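Local coordinates for ribonucleoside-diphosphate reductase (Pseudomonas aeruginosa, PDB 5IM3), which probably catalyses the reduction of ribonucleoside diphosphates to deoxyribonucleotides for DNA synthesis, and binds dATP as an allosteric effector, at residues A[465-469]-A[550-554]; A[787-791]-A[848-852]; A[877-883]-A[904-910]. All coordinates share one frame. Numbering follows the deposited sequence.

In the fold
The three contacts follow one another along the chain, and interaction 3, the parallel strand pair, lies between the other two in space. Interactions 2 and 3 touch, with centres 13 Å apart: Phe852 CE1 is 3.3 Å from Arg907 O, and Tyr789 CD1 is 3.7 Å from Tyr879 CE2. Interaction 1 does not touch interaction 3 (centres 15 Å apart, nearest atoms about 5 Å), but its helix 544-558 continues to Leu555 and Phe556, which pack on Leu906, Ala883 and Ala908. Interactions 1 and 2 are 28 Å apart between centres. All three lie away from the bound dATP, whereas Tyr904 of interaction 3 touches Cys587, probably the radical-bearing cysteine of the active site.

Interaction 1. Residues A[465-469]-A[550-554]; sequences LELRK and KMLSM
Leu465, Met554 and Lys550 make up most of this contact between the loop 465-469 and one flank of helix 544-558. The backbones come closest at Leu465 and Met551, CA to CA 6.5 Å. In its m,t rotamer Leu465 pushes CD1 between aliphatic groups, 3.7 Å from Lys550 CG and 3.7 Å from Met551 CG. One helical turn on, flexible Met554 (m,m) packs against the loop, its CG 3.2 Å from Leu465 O and its CE 3.5 Å from Lys469 CE. After Leu465 the backbone makes a type I beta turn from Glu466 to Lys469, closed by Lys469 N to Glu466 O at 3.1 Å. The long arm of Lys550 (chi1 t, chi2 p, then extended) carries NZ to Glu466 OE1, a 2.8 Å salt bridge. Lys469 NZ joins at a long 3.9 Å from Glu466 OE1, so one carboxylate offsets two ammonium groups, Lys469 NZ and Lys550 NZ, that lie 4.1 Å apart. An apolar core edged by a salt-bridge network thus joins a helix to the loop entering strand 482-487 of the ten-stranded alpha-beta barrel.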
ATOM      1  N   LEU A 465       0.373   3.037  26.805  1.00 44.32           N
ATOM      2  CA  LEU A 465       0.087   2.011  25.810  1.00 46.01           C
ATOM      3  C   LEU A 465       1.184   1.893  24.763  1.00 46.59           C
ATOM      4  O   LEU A 465       1.286   0.849  24.110  1.00 48.43           O
ATOM      5  CB  LEU A 465      -1.247   2.299  25.112  1.00 46.14           C
ATOM      6  CG  LEU A 465      -2.481   2.463  25.998  1.00 46.73           C
ATOM      7  CD1 LEU A 465      -3.707   2.723  25.142  1.00 49.29           C
ATOM      8  CD2 LEU A 465      -2.703   1.251  26.871  1.00 45.68           C
ATOM      9  N   GLU A 466       2.006   2.925  24.587  1.00 44.06           N
ATOM     10  CA  GLU A 466       2.971   2.965  23.496  1.00 46.92           C
ATOM     11  C   GLU A 466       4.394   2.686  23.953  1.00 43.25           C
ATOM     12  O   GLU A 466       5.322   2.781  23.143  1.00 44.13           O
ATOM     13  CB  GLU A 466       2.921   4.322  22.794  1.00 48.84           C
ATOM     14  CG  GLU A 466       1.548   4.706  22.286  1.00 50.92           C
ATOM     15  CD  GLU A 466       1.613   5.769  21.205  1.00 56.61           C
ATOM     16  OE1 GLU A 466       0.598   5.972  20.506  1.00 58.34           O
ATOM     17  OE2 GLU A 466       2.686   6.391  21.044  1.00 59.18           O
ATOM     18  N   LEU A 467       4.587   2.330  25.224  1.00 40.38           N
ATOM     19  CA  LEU A 467       5.933   2.177  25.763  1.00 41.52           C
ATOM     20  C   LEU A 467       6.753   1.112  25.044  1.00 40.03           C
ATOM     21  O   LEU A 467       7.985   1.153  25.120  1.00 42.94           O
ATOM     22  CB  LEU A 467       5.859   1.850  27.255  1.00 43.07           C
ATOM     23  CG  LEU A 467       5.478   3.001  28.190  1.00 44.41           C
ATOM     24  CD1 LEU A 467       5.235   2.491  29.604  1.00 42.50           C
ATOM     25  CD2 LEU A 467       6.563   4.070  28.191  1.00 43.98           C
ATOM     26  N   ARG A 468       6.119   0.164  24.353  1.00 40.61           N
ATOM     27  CA  ARG A 468       6.841  -0.939  23.728  1.00 43.42           C
ATOM     28  C   ARG A 468       6.872  -0.851  22.203  1.00 46.87           C
ATOM     29  O   ARG A 468       7.196  -1.840  21.538  1.00 45.86           O
ATOM     30  CB  ARG A 468       6.244  -2.274  24.173  1.00 43.22           C
ATOM     31  CG  ARG A 468       6.401  -2.552  25.671  1.00 43.05           C
ATOM     32  CD  ARG A 468       7.861  -2.748  26.067  1.00 43.53           C
ATOM     33  NE  ARG A 468       8.462  -3.885  25.374  1.00 44.29           N
ATOM     34  CZ  ARG A 468       8.600  -5.104  25.888  1.00 47.15           C
ATOM     35  NH1 ARG A 468       8.196  -5.370  27.126  1.00 47.37           N
ATOM     36  NH2 ARG A 468       9.158  -6.063  25.163  1.00 47.50           N
ATOM     37  N   LYS A 469       6.558   0.312  21.632  1.00 47.34           N
ATOM     38  CA  LYS A 469       6.733   0.500  20.198  1.00 50.02           C
ATOM     39  C   LYS A 469       8.210   0.410  19.833  1.00 53.26           C
ATOM     40  O   LYS A 469       9.083   0.834  20.594  1.00 53.95           O
ATOM     41  CB  LYS A 469       6.171   1.854  19.758  1.00 53.01           C
ATOM     42  CG  LYS A 469       4.661   1.888  19.563  1.00 53.34           C
ATOM     43  CD  LYS A 469       4.240   3.156  18.825  1.00 56.15           C
ATOM     44  CE  LYS A 469       2.800   3.071  18.343  1.00 59.59           C
ATOM     45  NZ  LYS A 469       2.378   4.253  17.527  1.00 62.06           N
ATOM     46  N   LYS A 550      -7.221   1.496  20.671  1.00 52.79           N
ATOM     47  CA  LYS A 550      -5.791   1.750  20.822  1.00 53.40           C
ATOM     48  C   LYS A 550      -5.134   0.669  21.672  1.00 52.70           C
ATOM     49  O   LYS A 550      -4.017   0.227  21.375  1.00 52.08           O
ATOM     50  CB  LYS A 550      -5.574   3.131  21.440  1.00 55.75           C
ATOM     51  CG  LYS A 550      -4.115   3.534  21.600  1.00 56.22           C
ATOM     52  CD  LYS A 550      -3.447   3.741  20.251  1.00 60.10           C
ATOM     53  CE  LYS A 550      -2.063   4.343  20.407  1.00 60.84           C
ATOM     54  NZ  LYS A 550      -1.385   4.519  19.094  1.00 64.28           N
ATOM     55  N   MET A 551      -5.814   0.229  22.732  1.00 47.50           N
ATOM     56  CA  MET A 551      -5.266  -0.822  23.581  1.00 47.34           C
ATOM     57  C   MET A 551      -5.067  -2.115  22.798  1.00 47.31           C
ATOM     58  O   MET A 551      -4.038  -2.783  22.941  1.00 46.82           O
ATOM     59  CB  MET A 551      -6.186  -1.049  24.782  1.00 45.72           C
ATOM     60  CG  MET A 551      -6.291   0.154  25.715  1.00 47.34           C
ATOM     61  SD  MET A 551      -7.772   0.149  26.747  1.00 48.74           S
ATOM     62  CE  MET A 551      -7.498  -1.321  27.745  1.00 48.29           C
ATOM     63  N   LEU A 552      -6.036  -2.481  21.953  1.00 49.05           N
ATOM     64  CA  LEU A 552      -5.914  -3.733  21.211  1.00 49.70           C
ATOM     65  C   LEU A 552      -4.891  -3.627  20.087  1.00 48.08           C
ATOM     66  O   LEU A 552      -4.198  -4.608  19.795  1.00 49.24           O
ATOM     67  CB  LEU A 552      -7.275  -4.156  20.658  1.00 49.01           C
ATOM     68  CG  LEU A 552      -8.362  -4.393  21.711  1.00 49.97           C
ATOM     69  CD1 LEU A 552      -9.654  -4.837  21.039  1.00 50.68           C
ATOM     70  CD2 LEU A 552      -7.920  -5.411  22.763  1.00 49.18           C
ATOM     71  N   SER A 553      -4.764  -2.457  19.462  1.00 46.74           N
ATOM     72  CA  SER A 553      -3.786  -2.309  18.390  1.00 48.69           C
ATOM     73  C   SER A 553      -2.362  -2.355  18.932  1.00 47.67           C
ATOM     74  O   SER A 553      -1.463  -2.894  18.276  1.00 46.19           O
ATOM     75  CB  SER A 553      -4.032  -1.009  17.622  1.00 50.58           C
ATOM     76  OG  SER A 553      -3.791   0.118  18.438  1.00 57.55           O
ATOM     77  N   MET A 554      -2.134  -1.799  20.129  1.00 47.09           N
ATOM     78  CA  MET A 554      -0.811  -1.896  20.742  1.00 45.15           C
ATOM     79  C   MET A 554      -0.512  -3.324  21.180  1.00 44.46           C
ATOM     80  O   MET A 554       0.609  -3.812  21.001  1.00 44.52           O
ATOM     81  CB  MET A 554      -0.704  -0.943  21.934  1.00 45.36           C
ATOM     82  CG  MET A 554      -0.608   0.529  21.560  1.00 46.50           C
ATOM     83  SD  MET A 554       0.837   0.909  20.549  1.00 51.95           S
ATOM     84  CE  MET A 554       0.105   0.916  18.905  1.00 50.41           C
TER

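Interaction 2. Residues A[787-791]-A[848-852]; sequences PTYQN and YATAF
The Ala851 methyl fits between Pro787 and Tyr789, with CB 3.9 Å from Pro787 CG and 4.0 Å from Tyr789 CA; a larger side chain would be crowded here. Both segments are irregular. Thr788 is near polyproline II (-52/124) and Tyr789 turns helical (-71/-38), while Tyr848 is the first residue to leave helix 842-847. Closest CA pairs are Tyr789 with Ala851 (4.9 Å) and Thr788 with Thr850 (5.5 Å), and Ala851 N donates to Thr788 O at 2.8 Å. Tyr789, chi1 t, swings its ring back so that CE1 lies 3.8 Å from Phe852 CE2. Asn791, chi1 m, suits its buried place because its amide can donate and accept: ND2 gives a hydrogen bond to Tyr848 O (3.0 Å), and OD1 accepts one from water 1 (2.5 Å), which also donates to Ala849 O (3.3 Å). Beyond the pair, ND2 also bonds Gly832 O and OD1 bonds Asn806 ND2. The Tyr848 ring stacks with Tyr670, and its hydroxyl bonds Asp812. The Asn791 side chain and an ordered water thus tie together two irregular loops, the one before strand 792-795 and the one linking helices 842-847 and 856-866 within the barrel domain.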
ATOM      1  N   PRO A 787      -2.565 -25.253  24.753  1.00 49.18           N
ATOM      2  CA  PRO A 787      -2.643 -26.214  23.652  1.00 49.66           C
ATOM      3  C   PRO A 787      -1.276 -26.373  23.013  1.00 48.25           C
ATOM      4  O   PRO A 787      -0.447 -25.463  23.040  1.00 48.04           O
ATOM      5  CB  PRO A 787      -3.647 -25.573  22.687  1.00 50.26           C
ATOM      6  CG  PRO A 787      -3.536 -24.109  22.963  1.00 51.16           C
ATOM      7  CD  PRO A 787      -3.270 -23.998  24.437  1.00 48.40           C
ATOM      8  N   THR A 788      -1.034 -27.553  22.454  1.00 52.89           N
ATOM      9  CA  THR A 788       0.230 -27.808  21.776  1.00 52.34           C
ATOM     10  C   THR A 788       0.503 -26.713  20.755  1.00 51.00           C
ATOM     11  O   THR A 788      -0.325 -26.448  19.878  1.00 51.31           O
ATOM     12  CB  THR A 788       0.190 -29.178  21.092  1.00 54.73           C
ATOM     13  OG1 THR A 788      -0.088 -30.189  22.067  1.00 56.14           O
ATOM     14  CG2 THR A 788       1.520 -29.488  20.406  1.00 54.86           C
ATOM     15  N   TYR A 789       1.663 -26.067  20.876  1.00 43.95           N
ATOM     16  CA  TYR A 789       2.015 -25.017  19.927  1.00 47.27           C
ATOM     17  C   TYR A 789       2.329 -25.602  18.552  1.00 50.43           C
ATOM     18  O   TYR A 789       1.970 -25.014  17.525  1.00 50.52           O
ATOM     19  CB  TYR A 789       3.196 -24.200  20.453  1.00 46.59           C
ATOM     20  CG  TYR A 789       3.469 -22.954  19.643  1.00 48.33           C
ATOM     21  CD1 TYR A 789       2.651 -21.837  19.756  1.00 48.27           C
ATOM     22  CD2 TYR A 789       4.540 -22.895  18.762  1.00 49.26           C
ATOM     23  CE1 TYR A 789       2.892 -20.696  19.018  1.00 48.95           C
ATOM     24  CE2 TYR A 789       4.791 -21.756  18.019  1.00 50.35           C
ATOM     25  CZ  TYR A 789       3.962 -20.659  18.152  1.00 51.07           C
ATOM     26  OH  TYR A 789       4.197 -19.519  17.416  1.00 52.79           O
ATOM     27  N   GLN A 790       2.993 -26.755  18.510  1.00 56.13           N
ATOM     28  CA  GLN A 790       3.207 -27.462  17.255  1.00 60.26           C
ATOM     29  C   GLN A 790       3.576 -28.906  17.563  1.00 56.54           C
ATOM     30  O   GLN A 790       4.376 -29.170  18.464  1.00 52.91           O
ATOM     31  CB  GLN A 790       4.297 -26.794  16.410  1.00 64.92           C
ATOM     32  CG  GLN A 790       5.580 -26.508  17.164  1.00 70.25           C
ATOM     33  CD  GLN A 790       6.581 -25.735  16.328  1.00 73.77           C
ATOM     34  OE1 GLN A 790       6.397 -25.556  15.123  1.00 75.49           O
ATOM     35  NE2 GLN A 790       7.647 -25.266  16.968  1.00 74.42           N
ATOM     36  N   ASN A 791       2.981 -29.833  16.810  1.00 53.82           N
ATOM     37  CA  ASN A 791       3.217 -31.260  17.006  1.00 50.74           C
ATOM     38  C   ASN A 791       4.615 -31.695  16.588  1.00 49.21           C
ATOM     39  O   ASN A 791       4.955 -32.866  16.770  1.00 48.85           O
ATOM     40  CB  ASN A 791       2.178 -32.068  16.228  1.00 51.26           C
ATOM     41  CG  ASN A 791       0.761 -31.795  16.692  1.00 51.28           C
ATOM     42  OD1 ASN A 791       0.478 -31.787  17.891  1.00 50.72           O
ATOM     43  ND2 ASN A 791      -0.139 -31.561  15.743  1.00 50.71           N
ATOM     44  N   TYR A 848      -5.505 -33.463  17.345  1.00 57.79           N
ATOM     45  CA  TYR A 848      -4.150 -32.942  17.261  1.00 57.04           C
ATOM     46  C   TYR A 848      -4.100 -31.613  16.520  1.00 56.17           C
ATOM     47  O   TYR A 848      -3.091 -31.260  15.911  1.00 52.39           O
ATOM     48  CB  TYR A 848      -3.228 -33.982  16.637  1.00 57.87           C
ATOM     49  CG  TYR A 848      -3.025 -35.112  17.609  1.00 60.53           C
ATOM     50  CD1 TYR A 848      -2.043 -35.043  18.575  1.00 58.43           C
ATOM     51  CD2 TYR A 848      -3.858 -36.214  17.603  1.00 61.67           C
ATOM     52  CE1 TYR A 848      -1.870 -36.055  19.485  1.00 59.34           C
ATOM     53  CE2 TYR A 848      -3.692 -37.229  18.508  1.00 63.37           C
ATOM     54  CZ  TYR A 848      -2.698 -37.147  19.451  1.00 61.39           C
ATOM     55  OH  TYR A 848      -2.524 -38.162  20.363  1.00 61.98           O
ATOM     56  N   ALA A 849      -5.187 -30.855  16.605  1.00 55.19           N
ATOM     57  CA  ALA A 849      -5.151 -29.477  16.169  1.00 57.56           C
ATOM     58  C   ALA A 849      -4.158 -28.712  17.030  1.00 58.89           C
ATOM     59  O   ALA A 849      -4.013 -28.972  18.225  1.00 61.26           O
ATOM     60  CB  ALA A 849      -6.538 -28.850  16.264  1.00 58.24           C
ATOM     61  N   THR A 850      -3.448 -27.788  16.400  1.00 64.05           N
ATOM     62  CA  THR A 850      -2.411 -27.005  17.045  1.00 59.40           C
ATOM     63  C   THR A 850      -3.002 -25.705  17.611  1.00 57.52           C
ATOM     64  O   THR A 850      -4.175 -25.388  17.408  1.00 57.82           O
ATOM     65  CB  THR A 850      -1.272 -26.810  16.037  1.00 61.42           C
ATOM     66  OG1 THR A 850      -0.257 -27.790  16.289  1.00 61.32           O
ATOM     67  CG2 THR A 850      -0.667 -25.420  16.075  1.00 63.25           C
ATOM     68  N   ALA A 851      -2.191 -24.964  18.370  1.00 48.64           N
ATOM     69  CA  ALA A 851      -2.674 -23.764  19.045  1.00 48.60           C
ATOM     70  C   ALA A 851      -3.308 -22.763  18.083  1.00 50.39           C
ATOM     71  O   ALA A 851      -4.322 -22.139  18.406  1.00 48.13           O
ATOM     72  CB  ALA A 851      -1.524 -23.108  19.805  1.00 46.94           C
ATOM     73  N   PHE A 852      -2.717 -22.579  16.898  1.00 52.74           N
ATOM     74  CA  PHE A 852      -3.234 -21.586  15.963  1.00 53.39           C
ATOM     75  C   PHE A 852      -4.374 -22.103  15.097  1.00 55.85           C
ATOM     76  O   PHE A 852      -4.953 -21.317  14.341  1.00 57.82           O
ATOM     77  CB  PHE A 852      -2.113 -21.064  15.064  1.00 54.44           C
ATOM     78  CG  PHE A 852      -1.397 -19.879  15.636  1.00 54.49           C
ATOM     79  CD1 PHE A 852      -2.058 -18.674  15.794  1.00 54.75           C
ATOM     80  CD2 PHE A 852      -0.071 -19.967  16.018  1.00 51.92           C
ATOM     81  CE1 PHE A 852      -1.415 -17.579  16.322  1.00 54.33           C
ATOM     82  CE2 PHE A 852       0.582 -18.873  16.547  1.00 53.12           C
ATOM     83  CZ  PHE A 852      -0.091 -17.677  16.701  1.00 53.70           C
TER
HETATM   84  O   HOH W   1      -1.717 -31.225  18.954  1.00 45.99           O
HETATM   85  O   HOH W   2       2.444 -28.502  14.181  1.00 47.39           O

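Interaction 3. Residues A[877-883]-A[904-910]; sequences NLYIAGA and YYLRALA
Strands 878-881 and 906-909 run parallel, their axes 4.8 Å apart at closest approach and their N-to-C directions 12° apart. Leu878 is level with Leu906, Tyr879 with Arg907, Ile880 with Ala908 and Ala881 with Leu909, CA to CA 4.8 to 5.2 Å. Leu878 and Ile880 turn both backbone groups to the partner: Leu878 N to Tyr905 O (3.1 Å), Arg907 N to Leu878 O (2.9 Å), Ile880 N to Arg907 O (2.9 Å) and Leu909 N to Ile880 O (3.0 Å). Asn877 adds a weak bond, its OD1 accepting from Tyr905 N at 3.1 Å. Gly882, just after the strand, has a positive phi (99/-45) at which a CB would jam against the preceding carbonyl O, so glycine is called for. Leu878, Ile880 (m,t), Leu906 (t,p) and Ala908 share one face, Ile880 CD1 lying 3.8 Å from Leu906 CD1; these apolar groups meet helices 885-897 and 544-558. On the other face Tyr879 CD2 is 3.5 Å from Arg907 CB, and the Tyr879 hydroxyl bonds Glu786. Leu909 beside them packs on Phe852. Tyr904 and Tyr905 set their rings edge-to-face with Trp562, and Tyr904 also touches Cys587. With helix 885-897 as connection this is a beta-alpha-beta unit, and the adjacent tyrosines probably correspond to the pair that relays the radical to the active-site cysteine in class I ribonucleotide reductases.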
ATOM      1  N   ASN A 877      -2.381 -17.464  27.746  1.00 49.50           N
ATOM      2  CA  ASN A 877      -1.979 -17.028  26.420  1.00 50.77           C
ATOM      3  C   ASN A 877      -3.105 -17.290  25.430  1.00 50.19           C
ATOM      4  O   ASN A 877      -3.805 -18.302  25.517  1.00 49.76           O
ATOM      5  CB  ASN A 877      -0.710 -17.749  25.978  1.00 52.10           C
ATOM      6  CG  ASN A 877       0.490 -17.363  26.807  1.00 53.91           C
ATOM      7  OD1 ASN A 877       0.662 -16.198  27.168  1.00 53.85           O
ATOM      8  ND2 ASN A 877       1.321 -18.342  27.129  1.00 55.47           N
ATOM      9  N   LEU A 878      -3.297 -16.360  24.504  1.00 47.83           N
ATOM     10  CA  LEU A 878      -4.321 -16.485  23.480  1.00 48.15           C
ATOM     11  C   LEU A 878      -3.672 -16.489  22.107  1.00 49.57           C
ATOM     12  O   LEU A 878      -2.746 -15.714  21.840  1.00 49.07           O
ATOM     13  CB  LEU A 878      -5.349 -15.357  23.582  1.00 49.67           C
ATOM     14  CG  LEU A 878      -6.266 -15.412  24.808  1.00 48.68           C
ATOM     15  CD1 LEU A 878      -7.224 -14.239  24.793  1.00 50.88           C
ATOM     16  CD2 LEU A 878      -7.044 -16.719  24.870  1.00 50.48           C
ATOM     17  N   TYR A 879      -4.159 -17.380  21.248  1.00 52.00           N
ATOM     18  CA  TYR A 879      -3.634 -17.561  19.903  1.00 53.46           C
ATOM     19  C   TYR A 879      -4.730 -17.204  18.912  1.00 53.57           C
ATOM     20  O   TYR A 879      -5.834 -17.752  18.978  1.00 53.92           O
ATOM     21  CB  TYR A 879      -3.151 -18.997  19.699  1.00 53.43           C
ATOM     22  CG  TYR A 879      -2.120 -19.411  20.719  1.00 51.76           C
ATOM     23  CD1 TYR A 879      -2.502 -19.895  21.963  1.00 52.11           C
ATOM     24  CD2 TYR A 879      -0.765 -19.304  20.444  1.00 52.28           C
ATOM     25  CE1 TYR A 879      -1.561 -20.267  22.902  1.00 51.20           C
ATOM     26  CE2 TYR A 879       0.182 -19.677  21.377  1.00 52.01           C
ATOM     27  CZ  TYR A 879      -0.221 -20.154  22.602  1.00 51.94           C
ATOM     28  OH  TYR A 879       0.726 -20.521  23.530  1.00 54.97           O
ATOM     29  N   ILE A 880      -4.431 -16.279  18.008  1.00 52.15           N
ATOM     30  CA  ILE A 880      -5.413 -15.759  17.071  1.00 52.55           C
ATOM     31  C   ILE A 880      -4.774 -15.725  15.694  1.00 53.99           C
ATOM     32  O   ILE A 880      -3.831 -14.959  15.461  1.00 53.23           O
ATOM     33  CB  ILE A 880      -5.915 -14.365  17.471  1.00 55.36           C
ATOM     34  CG1 ILE A 880      -6.619 -14.438  18.831  1.00 53.95           C
ATOM     35  CG2 ILE A 880      -6.843 -13.812  16.390  1.00 56.80           C
ATOM     36  CD1 ILE A 880      -7.168 -13.117  19.324  1.00 54.83           C
ATOM     37  N   ALA A 881      -5.279 -16.555  14.788  1.00 59.00           N
ATOM     38  CA  ALA A 881      -4.954 -16.440  13.377  1.00 62.56           C
ATOM     39  C   ALA A 881      -6.020 -15.602  12.685  1.00 66.39           C
ATOM     40  O   ALA A 881      -7.164 -15.518  13.141  1.00 65.87           O
ATOM     41  CB  ALA A 881      -4.849 -17.820  12.727  1.00 62.95           C
ATOM     42  N   GLY A 882      -5.632 -14.974  11.580  1.00 79.99           N
ATOM     43  CA  GLY A 882      -6.502 -14.029  10.908  1.00 83.96           C
ATOM     44  C   GLY A 882      -6.135 -12.609  11.276  1.00 84.58           C
ATOM     45  O   GLY A 882      -6.064 -11.732  10.410  1.00 90.45           O
ATOM     46  N   ALA A 883      -5.903 -12.383  12.569  1.00 75.23           N
ATOM     47  CA  ALA A 883      -5.418 -11.109  13.093  1.00 75.43           C
ATOM     48  C   ALA A 883      -6.140  -9.912  12.490  1.00 73.77           C
ATOM     49  O   ALA A 883      -5.717  -9.371  11.463  1.00 75.21           O
ATOM     50  CB  ALA A 883      -3.915 -10.972  12.855  1.00 77.09           C
ATOM     51  N   TYR A 904      -2.938 -12.899  29.145  1.00 41.89           N
ATOM     52  CA  TYR A 904      -1.484 -12.871  29.123  1.00 42.53           C
ATOM     53  C   TYR A 904      -1.012 -12.473  27.727  1.00 44.62           C
ATOM     54  O   TYR A 904      -1.558 -11.535  27.137  1.00 45.62           O
ATOM     55  CB  TYR A 904      -0.948 -14.244  29.557  1.00 45.41           C
ATOM     56  CG  TYR A 904       0.496 -14.294  30.025  1.00 44.95           C
ATOM     57  CD1 TYR A 904       1.203 -13.138  30.329  1.00 43.84           C
ATOM     58  CD2 TYR A 904       1.151 -15.513  30.153  1.00 44.96           C
ATOM     59  CE1 TYR A 904       2.520 -13.197  30.748  1.00 45.51           C
ATOM     60  CE2 TYR A 904       2.464 -15.580  30.567  1.00 44.00           C
ATOM     61  CZ  TYR A 904       3.144 -14.424  30.865  1.00 46.67           C
ATOM     62  OH  TYR A 904       4.453 -14.498  31.282  1.00 49.67           O
ATOM     63  N   TYR A 905      -0.018 -13.171  27.183  1.00 46.99           N
ATOM     64  CA  TYR A 905       0.485 -12.841  25.857  1.00 48.77           C
ATOM     65  C   TYR A 905      -0.597 -13.010  24.800  1.00 47.70           C
ATOM     66  O   TYR A 905      -1.458 -13.888  24.891  1.00 46.72           O
ATOM     67  CB  TYR A 905       1.668 -13.731  25.487  1.00 50.98           C
ATOM     68  CG  TYR A 905       2.962 -13.399  26.182  1.00 55.40           C
ATOM     69  CD1 TYR A 905       3.734 -12.324  25.771  1.00 57.42           C
ATOM     70  CD2 TYR A 905       3.426 -14.179  27.232  1.00 56.72           C
ATOM     71  CE1 TYR A 905       4.926 -12.023  26.397  1.00 59.30           C
ATOM     72  CE2 TYR A 905       4.616 -13.887  27.863  1.00 57.33           C
ATOM     73  CZ  TYR A 905       5.362 -12.811  27.442  1.00 59.45           C
ATOM     74  OH  TYR A 905       6.551 -12.522  28.075  1.00 63.10           O
ATOM     75  N   LEU A 906      -0.533 -12.162  23.780  1.00 47.43           N
ATOM     76  CA  LEU A 906      -1.277 -12.360  22.546  1.00 47.84           C
ATOM     77  C   LEU A 906      -0.307 -12.874  21.490  1.00 49.33           C
ATOM     78  O   LEU A 906       0.719 -12.238  21.219  1.00 47.45           O
ATOM     79  CB  LEU A 906      -1.945 -11.066  22.081  1.00 47.55           C
ATOM     80  CG  LEU A 906      -2.558 -11.114  20.676  1.00 49.51           C
ATOM     81  CD1 LEU A 906      -3.722 -12.091  20.619  1.00 48.74           C
ATOM     82  CD2 LEU A 906      -2.995  -9.731  20.246  1.00 51.79           C
ATOM     83  N   ARG A 907      -0.619 -14.032  20.916  1.00 51.95           N
ATOM     84  CA  ARG A 907       0.113 -14.578  19.780  1.00 54.32           C
ATOM     85  C   ARG A 907      -0.786 -14.431  18.558  1.00 53.23           C
ATOM     86  O   ARG A 907      -1.828 -15.088  18.466  1.00 52.88           O
ATOM     87  CB  ARG A 907       0.497 -16.034  20.027  1.00 56.82           C
ATOM     88  CG  ARG A 907       1.365 -16.240  21.260  1.00 59.61           C
ATOM     89  CD  ARG A 907       2.809 -15.839  21.003  1.00 62.80           C
ATOM     90  NE  ARG A 907       3.657 -16.119  22.162  1.00 65.17           N
ATOM     91  CZ  ARG A 907       4.093 -15.206  23.027  1.00 67.18           C
ATOM     92  NH1 ARG A 907       3.779 -13.924  22.878  1.00 69.12           N
ATOM     93  NH2 ARG A 907       4.857 -15.578  24.046  1.00 67.60           N
ATOM     94  N   ALA A 908      -0.397 -13.555  17.636  1.00 52.91           N
ATOM     95  CA  ALA A 908      -1.240 -13.179  16.510  1.00 55.17           C
ATOM     96  C   ALA A 908      -0.522 -13.443  15.192  1.00 59.03           C
ATOM     97  O   ALA A 908       0.672 -13.158  15.052  1.00 56.91           O
ATOM     98  CB  ALA A 908      -1.641 -11.703  16.597  1.00 55.90           C
ATOM     99  N   LEU A 909      -1.265 -13.987  14.229  1.00 66.96           N
ATOM    100  CA  LEU A 909      -0.786 -14.199  12.869  1.00 73.08           C
ATOM    101  C   LEU A 909      -1.731 -13.503  11.905  1.00 79.49           C
ATOM    102  O   LEU A 909      -2.946 -13.729  11.950  1.00 79.81           O
ATOM    103  CB  LEU A 909      -0.704 -15.689  12.524  1.00 72.72           C
ATOM    104  CG  LEU A 909       0.322 -16.545  13.267  1.00 72.28           C
ATOM    105  CD1 LEU A 909       0.267 -17.977  12.753  1.00 71.95           C
ATOM    106  CD2 LEU A 909       1.729 -15.972  13.126  1.00 72.84           C
ATOM    107  N   ALA A 910      -1.178 -12.659  11.037  1.00 95.00           N
ATOM    108  CA  ALA A 910      -1.957 -11.974  10.015  1.00102.49           C
ATOM    109  C   ALA A 910      -1.938 -12.699   8.678  1.00108.94           C
ATOM    110  O   ALA A 910      -2.411 -12.143   7.680  1.00112.47           O
ATOM    111  CB  ALA A 910      -1.446 -10.541   9.838  1.00103.99           C
TER